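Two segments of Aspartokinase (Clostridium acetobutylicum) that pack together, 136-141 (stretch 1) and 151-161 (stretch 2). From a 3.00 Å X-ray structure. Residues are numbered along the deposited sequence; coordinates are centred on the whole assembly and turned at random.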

# COMPACT_ATOMS: atom_id res chain seq x y z
N ALA B 136 -43.15 -6.53 -10.76
CA ALA B 136 -43.62 -7.05 -9.48
C ALA B 136 -44.11 -8.48 -9.56
O ALA B 136 -44.22 -9.14 -8.54
CB ALA B 136 -44.71 -6.16 -8.90
N GLU B 137 -44.42 -8.94 -10.78
CA GLU B 137 -44.83 -10.33 -11.02
C GLU B 137 -43.67 -11.30 -11.22
O GLU B 137 -43.82 -12.51 -11.02
CB GLU B 137 -45.72 -10.39 -12.27
CG GLU B 137 -47.11 -9.85 -12.05
CD GLU B 137 -47.99 -10.85 -11.36
OE1 GLU B 137 -48.47 -11.78 -12.05
OE2 GLU B 137 -48.20 -10.71 -10.14
N VAL B 138 -42.51 -10.78 -11.60
CA VAL B 138 -41.44 -11.63 -12.11
C VAL B 138 -40.09 -11.50 -11.37
O VAL B 138 -39.25 -12.40 -11.42
CB VAL B 138 -41.31 -11.37 -13.63
CG1 VAL B 138 -40.61 -10.04 -13.90
CG2 VAL B 138 -40.61 -12.53 -14.32
N ILE B 139 -39.90 -10.40 -10.65
CA ILE B 139 -38.70 -10.16 -9.85
C ILE B 139 -39.09 -10.09 -8.38
O ILE B 139 -40.03 -9.37 -8.02
CB ILE B 139 -38.06 -8.82 -10.24
CG1 ILE B 139 -37.47 -8.94 -11.65
CG2 ILE B 139 -37.00 -8.41 -9.24
CD1 ILE B 139 -36.85 -7.67 -12.17
N PHE B 140 -38.38 -10.83 -7.53
CA PHE B 140 -38.73 -10.92 -6.10
C PHE B 140 -37.54 -10.73 -5.15
O PHE B 140 -36.42 -11.16 -5.45
CB PHE B 140 -39.40 -12.25 -5.80
CG PHE B 140 -40.77 -12.36 -6.39
CD1 PHE B 140 -41.00 -13.12 -7.53
CD2 PHE B 140 -41.84 -11.70 -5.80
CE1 PHE B 140 -42.27 -13.21 -8.08
CE2 PHE B 140 -43.11 -11.79 -6.34
CZ PHE B 140 -43.32 -12.55 -7.48
N PHE B 141 -37.81 -10.10 -4.01
CA PHE B 141 -36.84 -9.94 -2.93
C PHE B 141 -37.20 -10.85 -1.77
O PHE B 141 -38.24 -11.52 -1.80
CB PHE B 141 -36.81 -8.48 -2.46
CG PHE B 141 -36.31 -7.51 -3.51
CD1 PHE B 141 -37.20 -6.78 -4.28
CD2 PHE B 141 -34.95 -7.34 -3.73
CE1 PHE B 141 -36.75 -5.90 -5.25
CE2 PHE B 141 -34.49 -6.47 -4.70
CZ PHE B 141 -35.39 -5.74 -5.45
N LYS B 151 -36.24 -18.04 -7.20
CA LYS B 151 -37.66 -17.79 -7.47
C LYS B 151 -37.87 -16.93 -8.70
O LYS B 151 -38.61 -17.30 -9.61
CB LYS B 151 -38.33 -17.09 -6.29
CG LYS B 151 -39.82 -16.86 -6.48
CD LYS B 151 -40.41 -16.09 -5.31
CE LYS B 151 -41.90 -15.84 -5.49
NZ LYS B 151 -42.41 -14.91 -4.45
N SER B 152 -37.24 -15.76 -8.71
CA SER B 152 -37.39 -14.80 -9.80
C SER B 152 -37.25 -15.49 -11.15
O SER B 152 -38.14 -15.40 -11.99
CB SER B 152 -36.36 -13.69 -9.66
OG SER B 152 -36.47 -13.06 -8.40
N TYR B 153 -36.14 -16.20 -11.33
CA TYR B 153 -35.83 -16.86 -12.60
C TYR B 153 -36.90 -17.89 -12.96
O TYR B 153 -37.40 -17.91 -14.09
CB TYR B 153 -34.46 -17.52 -12.55
CG TYR B 153 -33.30 -16.58 -12.25
CD1 TYR B 153 -33.20 -15.34 -12.88
CD2 TYR B 153 -32.31 -16.93 -11.34
CE1 TYR B 153 -32.14 -14.49 -12.61
CE2 TYR B 153 -31.26 -16.08 -11.07
CZ TYR B 153 -31.18 -14.86 -11.70
OH TYR B 153 -30.12 -14.02 -11.42
N GLU B 154 -37.25 -18.74 -12.00
CA GLU B 154 -38.35 -19.69 -12.20
C GLU B 154 -39.56 -18.96 -12.77
O GLU B 154 -40.15 -19.41 -13.75
CB GLU B 154 -38.70 -20.39 -10.87
CG GLU B 154 -40.03 -21.16 -10.88
CD GLU B 154 -40.15 -22.19 -9.74
OE1 GLU B 154 -39.20 -22.33 -8.93
OE2 GLU B 154 -41.21 -22.86 -9.67
N LYS B 155 -39.90 -17.82 -12.17
CA LYS B 155 -41.01 -16.99 -12.62
C LYS B 155 -40.74 -16.43 -14.02
O LYS B 155 -41.59 -16.50 -14.90
CB LYS B 155 -41.29 -15.87 -11.62
N ILE B 156 -39.55 -15.88 -14.22
CA ILE B 156 -39.15 -15.36 -15.53
C ILE B 156 -39.33 -16.40 -16.63
O ILE B 156 -39.90 -16.11 -17.69
CB ILE B 156 -37.69 -14.88 -15.53
CG1 ILE B 156 -37.57 -13.56 -14.76
CG2 ILE B 156 -37.19 -14.70 -16.95
CD1 ILE B 156 -36.14 -13.11 -14.53
N LYS B 157 -38.86 -17.62 -16.38
CA LYS B 157 -39.02 -18.70 -17.35
C LYS B 157 -40.50 -18.98 -17.61
O LYS B 157 -40.90 -19.23 -18.74
CB LYS B 157 -38.34 -19.98 -16.84
CG LYS B 157 -36.83 -19.90 -16.83
CD LYS B 157 -36.20 -21.19 -16.32
CE LYS B 157 -34.74 -21.28 -16.71
NZ LYS B 157 -34.00 -20.03 -16.41
N GLU B 158 -41.29 -18.93 -16.55
CA GLU B 158 -42.72 -19.20 -16.64
C GLU B 158 -43.42 -18.07 -17.40
O GLU B 158 -44.14 -18.32 -18.36
CB GLU B 158 -43.32 -19.36 -15.23
CG GLU B 158 -44.43 -20.40 -15.11
CD GLU B 158 -45.80 -19.88 -15.50
OE1 GLU B 158 -46.49 -20.56 -16.28
OE2 GLU B 158 -46.20 -18.80 -15.02
N LYS B 159 -43.16 -16.83 -16.99
CA LYS B 159 -43.90 -15.67 -17.51
C LYS B 159 -43.26 -14.97 -18.72
O LYS B 159 -43.99 -14.46 -19.57
CB LYS B 159 -44.09 -14.62 -16.40
CG LYS B 159 -45.43 -14.67 -15.68
CD LYS B 159 -45.37 -15.32 -14.31
CE LYS B 159 -46.57 -14.93 -13.45
NZ LYS B 159 -47.87 -15.18 -14.14
N VAL B 160 -41.93 -14.94 -18.79
CA VAL B 160 -41.25 -14.12 -19.81
C VAL B 160 -40.79 -14.88 -21.04
O VAL B 160 -41.09 -14.47 -22.16
CB VAL B 160 -40.06 -13.33 -19.23
CG1 VAL B 160 -39.51 -12.38 -20.28
CG2 VAL B 160 -40.48 -12.55 -18.00
N LEU B 161 -40.06 -15.99 -20.87
CA LEU B 161 -39.58 -16.73 -22.04
C LEU B 161 -40.72 -17.47 -22.75
O LEU B 161 -40.55 -17.96 -23.87
CB LEU B 161 -38.40 -17.65 -21.71
CG LEU B 161 -38.59 -19.14 -21.45
CD1 LEU B 161 -38.62 -19.93 -22.75
CD2 LEU B 161 -37.46 -19.66 -20.56

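The most unusual feature of this contact is a lysine laid flat across an aromatic ring. Lys-151 leaves the helix with all four of its chi angles in t, and this fully extended chain carries its ammonium over the face of Phe-140: NZ of Lys-151 lies 3.5 Å from the centroid of the Phe-140 ring, only 11° off the ring normal. That is a cation-pi geometry, in which the positive charge faces the electron-rich pi cloud. The methylene before it joins in, with CE of Lys-151 3.7 Å from the same ring centroid, a CH-pi contact. CE of Lys-151 also comes within 3.5 Å of CD1 of Phe-140, so the end of the lysine packs against the ring as well as placing its charge there. Both residues point their CA-to-CB bonds toward the opposite stretch, and Phe-140 adopts the m rotamer.

The backbone arrangement behind this is simple. The helix of stretch 2 enters from earlier in the chain and takes in Lys-151 to about Lys-159, held by i to i+4 bonds such as Lys-155 N to Lys-151 O at 2.9 Å and Ile-156 N to Ser-152 O at 2.7 Å. Stretch 1 has no regular helix or strand and passes close to the helix: CA of Ile-139 is 4.8 Å from CA of Ser-152, and CA of Val-138 is 5.4 Å from CA of Lys-155. At these spacings the backbones are in contact.

Ser-152 supplies the one hydrogen bond between the stretches. The amide N of Phe-140 donates to OG of Ser-152 across 3.1 Å, with an angle of 157° at the hydrogen. The irregular segment thus has a backbone donor satisfied by a helix side chain, and OG is also hydrogen-bonded elsewhere in the structure. Close by, O of Val-138 and O of Ser-152 stand 3.2 Å apart; both are acceptors, so no hydrogen bond joins them. O of Val-138 does lie 3.4 Å from CA of Ser-152, a CA-H...O contact, while O of Ser-152 takes the helical bond from Ile-156.

Val-138 makes the apolar part of the contact and has more of its surface covered than any other residue here. In its p rotamer, CG2 of Val-138 reaches CG1 of Ile-156 at 3.2 Å, a very tight approach for two carbons, and CG2 of Val-160 at 3.7 Å. Ile-156 and Val-160 are four residues apart, and the same methyl meets both. CB of Lys-155 approaches CG2 of Val-138 at 4.3 Å; the rest of that lysine side chain is not modelled, so nothing can be said of its end. The CA-to-CB bond of Ile-139 points away, and Ile-139 approaches Ser-152 mainly through its backbone.

At the exposed margin, Glu-137 and Lys-159 bring opposite charges near each other: OE1 of Glu-137 is 4.0 Å from NZ of Lys-159, beyond salt-bridge range. The rule to draw is a combination: Val-138 packed on Ile-156 and Val-160, a single directional bond from an amide to a serine, and Lys-151 and Lys-159 near Phe-140 and Glu-137 respectively.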